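Acyl-CoA synthetase (AMP-forming)/AMP-acid ligase II-like protein (Dyadobacter fermentans, PDB 4GS5) probably activates a carboxylic acid, perhaps a medium-chain fatty acid, with ATP and joins it to coenzyme A. Local coordinates at residues M132-I137 with D148-V153; M94-G99 with L106-P111; G70-L75 with V188-L193; A25-F30 with L85-I90; Y202-G207 with G216-S221. All coordinates share one frame; numbering follows the deposited sequence. Where two conformers were deposited one is given.

Contact 1 of 5, residues M132-I137 with D148-V153; sequences MQLQSI and DRLGKV. With EDO (1,2-ethanediol), chain B.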
# COMPACT_ATOMS: atom_id res chain seq x y z
N MSE A 132 10.80 7.53 0.58
CA MSE A 132 12.19 7.77 0.88
C MSE A 132 12.77 8.94 0.08
O MSE A 132 13.67 9.65 0.54
CB MSE A 132 13.02 6.52 0.61
CG MSE A 132 14.27 6.50 1.42
SE MSE A 132 15.07 4.74 1.41
CE MSE A 132 14.10 3.90 2.87
N GLN A 133 12.27 9.14 -1.14
CA GLN A 133 12.74 10.27 -1.93
C GLN A 133 12.33 11.60 -1.31
O GLN A 133 13.09 12.57 -1.33
CB GLN A 133 12.28 10.18 -3.38
CG GLN A 133 13.09 9.17 -4.20
CD GLN A 133 12.51 8.97 -5.58
OE1 GLN A 133 11.31 8.79 -5.74
NE2 GLN A 133 13.36 9.02 -6.60
N LEU A 134 11.11 11.66 -0.76
CA LEU A 134 10.67 12.91 -0.15
C LEU A 134 11.43 13.14 1.15
O LEU A 134 11.79 14.26 1.50
CB LEU A 134 9.17 12.89 0.12
CG LEU A 134 8.59 14.13 0.79
CD1 LEU A 134 8.90 15.37 -0.05
CD2 LEU A 134 7.08 13.96 0.99
N GLN A 135 11.67 12.07 1.89
CA GLN A 135 12.39 12.19 3.15
C GLN A 135 13.81 12.68 2.90
O GLN A 135 14.37 13.43 3.69
CB GLN A 135 12.40 10.86 3.91
CG GLN A 135 12.66 11.00 5.42
CD GLN A 135 14.14 10.97 5.78
OE1 GLN A 135 14.98 10.63 4.95
NE2 GLN A 135 14.45 11.31 7.03
N SER A 136 14.40 12.22 1.78
CA SER A 136 15.78 12.59 1.43
C SER A 136 15.87 14.07 1.12
O SER A 136 16.79 14.75 1.55
CB SER A 136 16.27 11.81 0.21
OG SER A 136 16.67 10.49 0.54
N ILE A 137 14.92 14.55 0.33
CA ILE A 137 14.83 15.97 0.02
C ILE A 137 14.73 16.80 1.30
O ILE A 137 15.39 17.82 1.44
CB ILE A 137 13.62 16.28 -0.86
CG1 ILE A 137 13.84 15.75 -2.28
CG2 ILE A 137 13.32 17.78 -0.85
CD1 ILE A 137 12.59 15.79 -3.14
N ASP A 148 9.06 22.69 -1.54
CA ASP A 148 7.79 23.18 -2.08
C ASP A 148 7.82 23.41 -3.61
O ASP A 148 6.77 23.43 -4.25
CB ASP A 148 7.29 24.40 -1.29
CG ASP A 148 6.74 24.01 0.08
OD1 ASP A 148 6.51 22.81 0.32
OD2 ASP A 148 6.52 24.90 0.92
N ARG A 149 9.01 23.51 -4.18
CA ARG A 149 9.15 23.62 -5.63
C ARG A 149 8.63 22.36 -6.35
O ARG A 149 8.52 22.33 -7.57
CB ARG A 149 10.60 23.90 -6.02
CG ARG A 149 10.96 25.38 -6.14
CD ARG A 149 10.84 26.13 -4.82
NE ARG A 149 11.74 27.28 -4.77
CZ ARG A 149 12.39 27.67 -3.68
NH1 ARG A 149 13.20 28.72 -3.71
NH2 ARG A 149 12.23 27.01 -2.55
N LEU A 150 8.33 21.32 -5.58
CA LEU A 150 7.70 20.12 -6.15
C LEU A 150 6.25 20.38 -6.59
O LEU A 150 5.71 19.64 -7.41
CB LEU A 150 7.75 18.95 -5.17
CG LEU A 150 9.14 18.43 -4.79
CD1 LEU A 150 9.04 17.39 -3.67
CD2 LEU A 150 9.87 17.85 -5.99
N GLY A 151 5.63 21.44 -6.04
CA GLY A 151 4.25 21.78 -6.38
C GLY A 151 3.21 20.92 -5.66
O GLY A 151 2.49 21.38 -4.75
N LYS A 152 3.09 19.67 -6.08
CA LYS A 152 2.18 18.74 -5.42
C LYS A 152 2.72 17.33 -5.59
O LYS A 152 3.19 16.97 -6.68
CB LYS A 152 0.74 18.95 -5.92
CG LYS A 152 0.07 17.81 -6.64
CD LYS A 152 -1.48 18.00 -6.74
CE LYS A 152 -1.92 19.44 -6.86
NZ LYS A 152 -3.36 19.50 -7.29
N VAL A 153 2.72 16.55 -4.51
CA VAL A 153 3.45 15.28 -4.50
C VAL A 153 2.52 14.08 -4.37
O VAL A 153 1.65 14.03 -3.47
CB VAL A 153 4.44 15.24 -3.32
CG1 VAL A 153 5.15 13.90 -3.27
CG2 VAL A 153 5.44 16.38 -3.42
C1 EDO B . 9.84 3.33 2.06
O1 EDO B . 10.47 4.27 2.94
C2 EDO B . 9.33 4.02 0.80
O2 EDO B . 10.40 4.55 -0.01

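Contact 2 of 5, residues M94-G99 with L106-P111; sequences MMLVRG and LTVTEP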
# COMPACT_ATOMS: atom_id res chain seq x y z
N MSE A 94 4.50 5.20 -16.25
CA MSE A 94 3.20 5.84 -16.10
C MSE A 94 3.29 7.38 -16.11
O MSE A 94 2.36 8.06 -16.54
CB MSE A 94 2.43 5.34 -14.87
CG MSE A 94 1.67 4.04 -15.11
SE MSE A 94 0.17 4.18 -16.39
CE MSE A 94 -0.30 6.04 -16.12
N MSE A 95 4.41 7.93 -15.67
CA MSE A 95 4.57 9.38 -15.72
C MSE A 95 4.61 9.86 -17.17
O MSE A 95 4.12 10.95 -17.49
CB MSE A 95 5.83 9.82 -14.97
CG MSE A 95 5.73 9.68 -13.46
SE MSE A 95 4.36 10.86 -12.74
CE MSE A 95 5.17 12.57 -13.17
N LEU A 96 5.19 9.03 -18.05
CA LEU A 96 5.28 9.36 -19.48
C LEU A 96 3.91 9.32 -20.15
O LEU A 96 3.56 10.19 -20.94
CB LEU A 96 6.22 8.40 -20.21
CG LEU A 96 7.63 8.29 -19.63
CD1 LEU A 96 8.46 7.35 -20.50
CD2 LEU A 96 8.28 9.66 -19.55
N VAL A 97 3.14 8.28 -19.83
CA VAL A 97 1.79 8.12 -20.34
C VAL A 97 0.91 9.29 -19.94
O VAL A 97 0.23 9.88 -20.79
CB VAL A 97 1.14 6.80 -19.84
CG1 VAL A 97 -0.35 6.77 -20.19
CG2 VAL A 97 1.87 5.60 -20.43
N ARG A 98 0.91 9.63 -18.65
CA ARG A 98 0.17 10.81 -18.17
C ARG A 98 0.63 12.04 -18.94
O ARG A 98 -0.19 12.81 -19.44
CB ARG A 98 0.39 11.02 -16.67
CG ARG A 98 -0.26 9.95 -15.80
CD ARG A 98 0.35 9.94 -14.40
NE ARG A 98 -0.14 8.82 -13.60
CZ ARG A 98 0.51 8.29 -12.57
NH1 ARG A 98 1.69 8.77 -12.20
NH2 ARG A 98 -0.01 7.27 -11.91
N GLY A 99 1.94 12.22 -19.03
CA GLY A 99 2.51 13.33 -19.78
C GLY A 99 2.00 13.45 -21.21
O GLY A 99 1.71 14.55 -21.68
N LEU A 106 7.39 17.21 -19.56
CA LEU A 106 8.07 16.21 -18.74
C LEU A 106 9.55 16.54 -18.57
O LEU A 106 10.27 16.73 -19.55
CB LEU A 106 7.91 14.81 -19.33
CG LEU A 106 6.49 14.30 -19.53
CD1 LEU A 106 6.47 13.02 -20.33
CD2 LEU A 106 5.83 14.08 -18.17
N THR A 107 9.99 16.60 -17.32
CA THR A 107 11.41 16.69 -17.01
C THR A 107 11.88 15.36 -16.45
O THR A 107 11.56 14.99 -15.33
CB THR A 107 11.70 17.80 -15.99
OG1 THR A 107 11.35 19.06 -16.54
CG2 THR A 107 13.19 17.80 -15.61
N VAL A 108 12.65 14.63 -17.25
CA VAL A 108 13.04 13.29 -16.86
C VAL A 108 14.43 13.33 -16.27
O VAL A 108 15.37 13.81 -16.91
CB VAL A 108 13.01 12.33 -18.06
CG1 VAL A 108 13.30 10.90 -17.60
CG2 VAL A 108 11.67 12.41 -18.78
N THR A 109 14.57 12.81 -15.05
CA THR A 109 15.87 12.75 -14.40
C THR A 109 16.23 11.30 -14.07
O THR A 109 15.34 10.44 -14.02
CB THR A 109 15.90 13.58 -13.11
OG1 THR A 109 17.25 13.67 -12.63
CG2 THR A 109 15.06 12.92 -12.06
N GLU A 110 17.51 11.03 -13.84
CA GLU A 110 17.94 9.69 -13.47
C GLU A 110 17.43 9.41 -12.07
O GLU A 110 17.52 10.27 -11.18
CB GLU A 110 19.47 9.54 -13.54
CG GLU A 110 20.04 10.00 -14.87
CD GLU A 110 21.45 9.48 -15.16
OE1 GLU A 110 22.17 9.09 -14.22
OE2 GLU A 110 21.83 9.48 -16.35
N PRO A 111 16.87 8.22 -11.86
CA PRO A 111 16.24 7.97 -10.57
C PRO A 111 17.33 7.87 -9.50
O PRO A 111 18.27 7.09 -9.65
CB PRO A 111 15.55 6.62 -10.78
CG PRO A 111 16.41 5.92 -11.78
CD PRO A 111 17.01 6.99 -12.66

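Contact 3 of 5, residues G70-L75 with V188-L193; sequences GKALSL and VALKAL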
# COMPACT_ATOMS: atom_id res chain seq x y z
N GLY A 70 -5.23 12.63 -13.92
CA GLY A 70 -5.40 13.99 -14.40
C GLY A 70 -6.63 14.66 -13.81
O GLY A 70 -6.59 15.82 -13.43
N LYS A 71 -7.73 13.92 -13.75
CA LYS A 71 -8.97 14.43 -13.18
C LYS A 71 -8.87 14.60 -11.67
O LYS A 71 -9.15 15.67 -11.14
CB LYS A 71 -10.14 13.49 -13.51
CG LYS A 71 -11.52 14.05 -13.15
CD LYS A 71 -12.00 15.05 -14.20
CE LYS A 71 -13.49 15.38 -14.06
NZ LYS A 71 -13.80 16.31 -12.92
N ALA A 72 -8.48 13.53 -10.98
CA ALA A 72 -8.43 13.53 -9.52
C ALA A 72 -7.48 14.60 -8.97
O ALA A 72 -7.75 15.19 -7.93
CB ALA A 72 -8.04 12.16 -9.00
N LEU A 73 -6.38 14.87 -9.66
CA LEU A 73 -5.43 15.85 -9.12
C LEU A 73 -5.43 17.18 -9.89
O LEU A 73 -4.61 18.05 -9.63
CB LEU A 73 -4.01 15.25 -9.05
CG LEU A 73 -3.88 14.00 -8.16
CD1 LEU A 73 -2.50 13.37 -8.27
CD2 LEU A 73 -4.22 14.33 -6.70
N SER A 74 -6.37 17.33 -10.83
CA SER A 74 -6.50 18.55 -11.63
C SER A 74 -5.18 18.96 -12.28
O SER A 74 -4.73 20.10 -12.16
CB SER A 74 -7.04 19.71 -10.79
OG SER A 74 -8.31 19.38 -10.28
N LEU A 75 -4.59 18.02 -13.01
CA LEU A 75 -3.33 18.27 -13.68
C LEU A 75 -3.57 18.38 -15.19
O LEU A 75 -3.45 17.39 -15.92
CB LEU A 75 -2.34 17.14 -13.36
CG LEU A 75 -2.14 16.90 -11.86
CD1 LEU A 75 -1.42 15.58 -11.60
CD2 LEU A 75 -1.39 18.07 -11.22
N VAL A 188 -5.79 3.10 -7.67
CA VAL A 188 -7.25 3.11 -7.79
C VAL A 188 -7.87 3.99 -6.71
O VAL A 188 -9.09 4.22 -6.70
CB VAL A 188 -7.86 1.70 -7.69
CG1 VAL A 188 -7.30 0.81 -8.78
CG2 VAL A 188 -7.61 1.09 -6.29
N ALA A 189 -7.03 4.49 -5.81
CA ALA A 189 -7.50 5.36 -4.72
C ALA A 189 -6.37 6.22 -4.16
O ALA A 189 -5.21 5.89 -4.34
CB ALA A 189 -8.15 4.53 -3.60
N LEU A 190 -6.73 7.33 -3.50
CA LEU A 190 -5.73 8.27 -2.99
C LEU A 190 -6.03 8.72 -1.55
O LEU A 190 -7.17 9.06 -1.23
CB LEU A 190 -5.66 9.53 -3.87
CG LEU A 190 -5.25 9.44 -5.32
CD1 LEU A 190 -5.47 10.79 -6.01
CD2 LEU A 190 -3.79 9.00 -5.43
N LYS A 191 -5.00 8.72 -0.71
CA LYS A 191 -5.09 9.23 0.66
C LYS A 191 -4.52 10.65 0.74
O LYS A 191 -3.45 10.92 0.20
CB LYS A 191 -4.28 8.34 1.59
CG LYS A 191 -4.24 8.82 3.06
CD LYS A 191 -3.36 7.93 3.92
CE LYS A 191 -4.02 6.60 4.22
NZ LYS A 191 -3.12 5.71 5.02
N ALA A 192 -5.21 11.56 1.41
CA ALA A 192 -4.63 12.89 1.62
C ALA A 192 -3.76 12.88 2.87
O ALA A 192 -4.24 12.52 3.94
CB ALA A 192 -5.76 13.97 1.76
N LEU A 193 -2.49 13.26 2.74
CA LEU A 193 -1.59 13.17 3.90
C LEU A 193 -1.41 14.49 4.65
O LEU A 193 -0.76 14.53 5.70
CB LEU A 193 -0.22 12.62 3.50
CG LEU A 193 -0.17 11.20 2.92
CD1 LEU A 193 1.26 10.88 2.42
CD2 LEU A 193 -0.63 10.15 3.94

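Contact 4 of 5, residues A25-F30 with L85-I90; sequences AQAYDF and LNVGYI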
# COMPACT_ATOMS: atom_id res chain seq x y z
N ALA A 25 16.88 6.92 -23.33
CA ALA A 25 16.44 6.33 -24.59
C ALA A 25 15.33 5.31 -24.34
O ALA A 25 14.50 5.07 -25.22
CB ALA A 25 17.61 5.70 -25.34
N GLN A 26 15.32 4.72 -23.15
CA GLN A 26 14.21 3.87 -22.74
C GLN A 26 12.92 4.68 -22.82
O GLN A 26 11.91 4.21 -23.34
CB GLN A 26 14.39 3.38 -21.30
CG GLN A 26 15.61 2.54 -21.04
CD GLN A 26 15.61 2.02 -19.61
OE1 GLN A 26 16.04 2.71 -18.69
NE2 GLN A 26 15.09 0.81 -19.42
N ALA A 27 12.96 5.89 -22.29
CA ALA A 27 11.79 6.76 -22.27
C ALA A 27 11.38 7.11 -23.70
O ALA A 27 10.21 6.96 -24.10
CB ALA A 27 12.11 8.02 -21.47
N TYR A 28 12.34 7.56 -24.48
CA TYR A 28 12.08 7.96 -25.85
C TYR A 28 11.44 6.80 -26.64
O TYR A 28 10.44 7.00 -27.33
CB TYR A 28 13.36 8.45 -26.51
CG TYR A 28 13.19 8.83 -27.97
CD1 TYR A 28 12.77 10.11 -28.33
CD2 TYR A 28 13.44 7.91 -28.97
CE1 TYR A 28 12.62 10.45 -29.67
CE2 TYR A 28 13.29 8.24 -30.30
CZ TYR A 28 12.88 9.51 -30.65
OH TYR A 28 12.74 9.82 -31.98
N ASP A 29 12.01 5.61 -26.50
CA ASP A 29 11.48 4.42 -27.18
C ASP A 29 10.04 4.10 -26.80
O ASP A 29 9.19 3.83 -27.67
CB ASP A 29 12.37 3.20 -26.91
CG ASP A 29 13.72 3.29 -27.61
OD1 ASP A 29 13.88 4.22 -28.43
OD2 ASP A 29 14.60 2.44 -27.34
N PHE A 30 9.75 4.13 -25.51
CA PHE A 30 8.39 3.92 -25.07
C PHE A 30 7.48 4.98 -25.68
O PHE A 30 6.43 4.65 -26.23
CB PHE A 30 8.27 3.95 -23.55
CG PHE A 30 6.85 3.90 -23.08
CD1 PHE A 30 6.20 2.69 -22.94
CD2 PHE A 30 6.15 5.07 -22.82
CE1 PHE A 30 4.88 2.64 -22.52
CE2 PHE A 30 4.84 5.03 -22.42
CZ PHE A 30 4.20 3.81 -22.26
N LEU A 85 11.03 8.65 -11.10
CA LEU A 85 10.86 7.23 -10.91
C LEU A 85 11.49 6.50 -12.09
O LEU A 85 11.51 7.02 -13.21
CB LEU A 85 9.38 6.90 -10.81
CG LEU A 85 8.74 7.53 -9.57
CD1 LEU A 85 7.24 7.48 -9.65
CD2 LEU A 85 9.27 6.81 -8.35
N ASN A 86 12.02 5.31 -11.82
CA ASN A 86 12.78 4.56 -12.81
C ASN A 86 11.91 4.24 -14.02
O ASN A 86 10.93 3.51 -13.90
CB ASN A 86 13.31 3.27 -12.17
CG ASN A 86 14.45 2.65 -12.96
OD1 ASN A 86 14.36 2.51 -14.17
ND2 ASN A 86 15.53 2.28 -12.26
N VAL A 87 12.25 4.81 -15.18
CA VAL A 87 11.45 4.60 -16.38
C VAL A 87 11.76 3.24 -17.00
O VAL A 87 11.18 2.86 -18.01
CB VAL A 87 11.67 5.70 -17.45
CG1 VAL A 87 11.04 7.01 -16.99
CG2 VAL A 87 13.16 5.86 -17.76
N GLY A 88 12.70 2.51 -16.40
CA GLY A 88 12.91 1.13 -16.79
C GLY A 88 11.75 0.29 -16.27
O GLY A 88 11.59 -0.86 -16.67
N TYR A 89 10.94 0.88 -15.39
CA TYR A 89 9.83 0.16 -14.76
C TYR A 89 8.50 0.89 -14.88
O TYR A 89 8.46 2.08 -15.21
CB TYR A 89 10.14 -0.17 -13.29
CG TYR A 89 11.31 -1.12 -13.15
CD1 TYR A 89 11.11 -2.46 -12.84
CD2 TYR A 89 12.61 -0.69 -13.38
CE1 TYR A 89 12.18 -3.34 -12.73
CE2 TYR A 89 13.68 -1.56 -13.28
CZ TYR A 89 13.47 -2.88 -12.96
OH TYR A 89 14.54 -3.74 -12.86
N ILE A 90 7.41 0.18 -14.60
CA ILE A 90 6.06 0.70 -14.81
C ILE A 90 5.77 2.01 -14.07
O ILE A 90 5.07 2.88 -14.60
CB ILE A 90 4.99 -0.35 -14.43
CG1 ILE A 90 3.58 0.21 -14.66
CG2 ILE A 90 5.16 -0.78 -12.99
CD1 ILE A 90 2.71 -0.69 -15.53
O HOH W 1 16.53 1.65 -15.93

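Contact 5 of 5, residues Y202-G207 with G216-S221; sequences YVFLPG and GCLHIS. With EDO (1,2-ethanediol), chain X.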
# COMPACT_ATOMS: atom_id res chain seq x y z
N TYR A 202 -8.65 6.13 2.03
CA TYR A 202 -8.28 6.20 0.62
C TYR A 202 -9.56 6.48 -0.16
O TYR A 202 -10.51 5.72 -0.07
CB TYR A 202 -7.69 4.86 0.17
CG TYR A 202 -6.32 4.52 0.76
CD1 TYR A 202 -5.14 5.00 0.18
CD2 TYR A 202 -6.22 3.70 1.87
CE1 TYR A 202 -3.89 4.66 0.71
CE2 TYR A 202 -4.98 3.35 2.40
CZ TYR A 202 -3.83 3.83 1.83
OH TYR A 202 -2.62 3.49 2.38
N VAL A 203 -9.58 7.57 -0.92
CA VAL A 203 -10.75 7.93 -1.71
C VAL A 203 -10.62 7.37 -3.13
O VAL A 203 -9.66 7.65 -3.84
CB VAL A 203 -10.94 9.45 -1.75
CG1 VAL A 203 -12.17 9.84 -2.58
CG2 VAL A 203 -11.05 10.02 -0.32
N PHE A 204 -11.60 6.56 -3.53
CA PHE A 204 -11.59 5.92 -4.85
C PHE A 204 -11.53 6.92 -6.00
O PHE A 204 -12.28 7.89 -6.05
CB PHE A 204 -12.83 5.03 -5.01
CG PHE A 204 -12.79 3.77 -4.18
CD1 PHE A 204 -11.87 2.75 -4.47
CD2 PHE A 204 -13.65 3.61 -3.09
CE1 PHE A 204 -11.82 1.60 -3.70
CE2 PHE A 204 -13.61 2.46 -2.30
CZ PHE A 204 -12.70 1.44 -2.60
N LEU A 205 -10.62 6.67 -6.94
CA LEU A 205 -10.53 7.45 -8.17
C LEU A 205 -11.80 7.26 -9.01
O LEU A 205 -12.45 6.22 -8.93
CB LEU A 205 -9.30 7.03 -8.97
CG LEU A 205 -7.96 7.41 -8.35
CD1 LEU A 205 -6.82 6.67 -9.05
CD2 LEU A 205 -7.75 8.90 -8.42
N PRO A 206 -12.14 8.25 -9.83
CA PRO A 206 -13.37 8.13 -10.63
C PRO A 206 -13.23 7.00 -11.65
O PRO A 206 -12.15 6.79 -12.20
CB PRO A 206 -13.45 9.48 -11.35
CG PRO A 206 -12.00 9.92 -11.48
CD PRO A 206 -11.30 9.40 -10.25
N GLY A 207 -14.31 6.27 -11.90
CA GLY A 207 -14.30 5.20 -12.87
C GLY A 207 -13.98 3.85 -12.26
O GLY A 207 -14.08 2.82 -12.93
N GLY A 216 -15.25 -9.44 3.70
CA GLY A 216 -15.07 -8.02 3.93
C GLY A 216 -13.82 -7.47 3.26
O GLY A 216 -13.34 -6.40 3.62
N CYS A 217 -13.27 -8.21 2.28
CA CYS A 217 -12.06 -7.79 1.57
C CYS A 217 -12.37 -7.03 0.27
O CYS A 217 -13.25 -7.42 -0.50
CB CYS A 217 -11.19 -9.00 1.23
SG CYS A 217 -10.38 -9.81 2.64
N LEU A 218 -11.60 -5.99 0.02
CA LEU A 218 -11.85 -5.10 -1.11
C LEU A 218 -11.68 -5.79 -2.45
O LEU A 218 -10.69 -6.50 -2.70
CB LEU A 218 -10.89 -3.91 -1.05
CG LEU A 218 -11.01 -2.82 -2.12
CD1 LEU A 218 -12.38 -2.13 -2.04
CD2 LEU A 218 -9.90 -1.79 -1.94
N HIS A 219 -12.66 -5.59 -3.33
CA HIS A 219 -12.42 -5.87 -4.74
C HIS A 219 -12.68 -4.63 -5.59
O HIS A 219 -13.52 -3.79 -5.25
CB HIS A 219 -13.24 -7.06 -5.23
CG HIS A 219 -14.72 -6.86 -5.12
ND1 HIS A 219 -15.41 -5.97 -5.92
CD2 HIS A 219 -15.63 -7.41 -4.29
CE1 HIS A 219 -16.69 -6.00 -5.59
NE2 HIS A 219 -16.85 -6.87 -4.61
N ILE A 220 -11.95 -4.50 -6.69
CA ILE A 220 -12.12 -3.35 -7.57
C ILE A 220 -12.14 -3.78 -9.03
O ILE A 220 -11.62 -4.84 -9.40
CB ILE A 220 -11.03 -2.25 -7.35
CG1 ILE A 220 -9.63 -2.78 -7.65
CG2 ILE A 220 -11.09 -1.67 -5.91
CD1 ILE A 220 -9.02 -3.61 -6.52
N SER A 221 -12.75 -2.94 -9.86
CA SER A 221 -12.80 -3.17 -11.30
C SER A 221 -13.00 -1.83 -12.00
O SER A 221 -13.50 -0.88 -11.41
CB SER A 221 -13.92 -4.15 -11.67
OG SER A 221 -15.20 -3.57 -11.52
C1 EDO X . -12.11 10.02 -15.36
O1 EDO X . -11.27 11.09 -15.80
C2 EDO X . -11.26 8.76 -15.27
O2 EDO X . -12.06 7.65 -14.84

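Contact 1 of 5, residues M132-I137 with D148-V153
Leu134, Ile137 and Leu150 meet through branched aliphatic chains alone, with no ring, amide or carboxylate set between them. A flat group with two partners lies one turn back in the same helix, the peptide carbonyl of selenomethionine Met132. Ser136 N reaches Met132 O from one face of its plane, and Ser136 OG reaches the same oxygen from the opposite face at 3.1 Å, tilted 30° from the plane. Two donors from a single residue thus grip one oxygen inside helix 131-139.

Across the contact a single methyl does the touching. Leu150 CD1 lies 3.9 Å from Ile137 CD1, the two chains reaching toward each other tip to tip, and 4.1 Å from Leu134 CD1, where the chains cross obliquely. Leu134 can offer that methyl because its CG swings anti to the backbone N (chi1 178°) and lies beside the carbonyl carbon. Leu150 sits in the short 3-10 turn that leads into strand 153-155, closed by Gly151 N bonding to Asp148 O at 2.9 Å. The same leucine also rests on Val127 and Met129 of strand 126-129, while Leu134 continues onto Ile168 of helix 162-169.

At the other end of the segment, a 1,2-ethanediol, probably from the crystallisation liquor, takes a hydrogen bond from Met132 N to its O2 at 3.1 Å.

All three touching residues are buried, and the chemistry between them is purely apolar. The helix therefore meets the turn through dispersion and the exclusion of water, while polar groups find partners elsewhere, such as Gln133 NE2 at Thr112 O and Cys84 O.

Contact 2 of 5, residues M94-G99 with L106-P111
Leu96 and Leu106 cross at about a right angle, and their crossing is the centre of this helix-on-strand contact. Leu96 CD2 comes to 3.9 Å from Leu106 CD1 and, more loosely, to 4.4 Å from Val108 CG2, so one methyl spans two residues on the same side of strand 105-109.

Leu106 is the more deeply engaged partner. With CG anti to the carbonyl carbon (chi1 -58°) the fork at CG faces the helix: CD1 goes to Leu96, while CD2 settles against the helix backbone, 3.6 Å from Met95 O and 3.8 Å from Gly99 CA. Gly99 has no side chain, and the leucine can lie directly on the main chain there; the CA atoms of Gly99 and Leu106 are only 6.3 Å apart.

The segments run nearly antiparallel, at 165°, with their axes 9.8 Å apart. Helix 90-102 and strand 105-109 are successive parts of a beta-alpha-beta unit begun by strand 80-83, whose Val83 touches both selenomethionine Met95 and Leu106. Farther round, Val97 packs on Phe30 of helix 22-36 and Ala66 of helix 59-72, leaving helix 90-102 wedged between two other helices and the strands.

Contact 3 of 5, residues G70-L75 with V188-L193
A Schellman motif ends helix 59-72 where Ala72 and Leu73 meet Leu190 of strand 187-192, joining a helix terminus to the beta structure of the AMP-binding fold. The motif is complete in its two backbone bonds: Leu75 N returns to Gly70 O at 3.0 Å, and Ser74 N to Lys71 O at 3.3 Å. Ser74 is the C-prime residue and carries the positive phi (52°) that takes the chain out of the helix. The strand has an irregularity of its own, for Val188 and Ala189 both face Tyr179 in a classic beta bulge just ahead of the contact.

Between these two features the meeting is small and apolar. Leu190 directs its CB toward the helix end, and with CG anti to the carbonyl carbon (chi1 -62°) the fork of the side chain is brought up to that end, where CD1 is the methyl that touches both partners. Leu73 approaches it at a slant, bringing CD2 rather than CD1 into play. Ala72, close to the helix end, adds its CB beside this pair on the exposed side.

Leu205 packs against both Ala72 and Leu190, while Leu73 also leans on Phe126 and Tyr176 from the parallel strands. The Leu73 carbonyl, near the end of the helix, has a charged partner in Lys152 NZ, which may help to offset the partial negative charge expected there.

At atomic scale the contact comes down to Leu190 CD1, which stands 3.8 Å from Leu73 CD2 and 4.2 Å from Ala72 CB.

Contact 4 of 5, residues A25-F30 with L85-I90
Helix 22-36 brings Ala27 and Gln26 against a type I beta turn, Asn86 to Tyr89, with the CA atoms of Ala27 and Val87 6.3 Å apart. The turn contains an Asx turn as well: Asn86 OD1 accepts from Gly88 N at 2.8 Å, and the donor lies in the carbonyl plane. Tyr89 N closes the outer turn on Asn86 O, and Tyr89 then occupies the N-cap position of helix 90-102.

Gln26 lies over the glycine. Its chain is extended beyond CG (chi2 -175°), which carries the amide across to the turn, where NE2 comes to 3.4 Å from Gly88 CA. One residue on, Ala27 CB and Val87 CG2 make a looser apolar touch at 4.4 Å. Val87 is buried, and its backbone N is hydrogen-bonded to Tyr23 OH from the same helix 22-36; Ala27 meanwhile continues onto Trp6 of strand 5-8.

The polar link between the segments is indirect. A water donates to both side-chain oxygens, at 3.0 Å from Gln26 OE1 and 2.9 Å from Asn86 OD1, so the oxygen that accepts the Asx-turn bond from Gly88 N also accepts a hydrogen bond from this water.

Contact 5 of 5, residues Y202-G207 with G216-S221
Phe204 reaches across to Leu218 and Ile220 in the antiparallel beta region that probably corresponds to the distorted beta-barrel of the ANL superfamily. Strands 202-204 and 217-221 are not neighbours there, since strands 242-248 and 230-238 come between them in the strand order. The contact is therefore made by side chains, not by backbone pairing, with the touching parts running only 20° apart.

Along the first segment, Tyr202 sets its ring against Phe243 and Tyr179, and Val203 bonds through its backbone to Leu190. Phe204 then turns its CB toward the second segment. Leu218 CD1 comes to the edge of its ring, near the ring plane, 3.6 Å from Phe204 CZ. The two side chains approach from opposite directions. Ile220 supplies CG2, 4.0 Å from Phe204 CE1, at an oblique angle to the ring. Its CG1 stands between the backbone N and the carbonyl carbon (chi1 62°), which leaves CG2 as the branch that meets the phenylalanine. Tyr210 stacks on the same ring and Phe243 meets it too, so Phe204 has aromatic and aliphatic neighbours together.

After Phe204 the chain leaves the strand, and Gly207 takes up a positive phi of 93°. Just before it, a 1,2-ethanediol, probably from the crystallisation liquor, donates from its O2 to Pro206 O at 2.8 Å.

In the fold
Contacts 2 and 4 are the closest pair, their centres about 8 Å apart: helix 90-102 of contact 2 packs through Leu96 and Val97 on helix 22-36 of contact 4, whose other segment leads into helix 90-102. Contact 3 closes a long loop of chain within which contacts 2 and 1 are nested, and it crosses contact 4 in sequence. Contacts 1 and 3 touch through a lysine and a backbone carbonyl. Contact 5 comes last along the chain, joined to contact 3 through adjacent strands 187-192 and 202-204, yet its centre is about 28 Å from that of contact 4. The contacts thus run from helix-covered parallel strands to an antiparallel region, consistent with the large N-terminal domain of this superfamily.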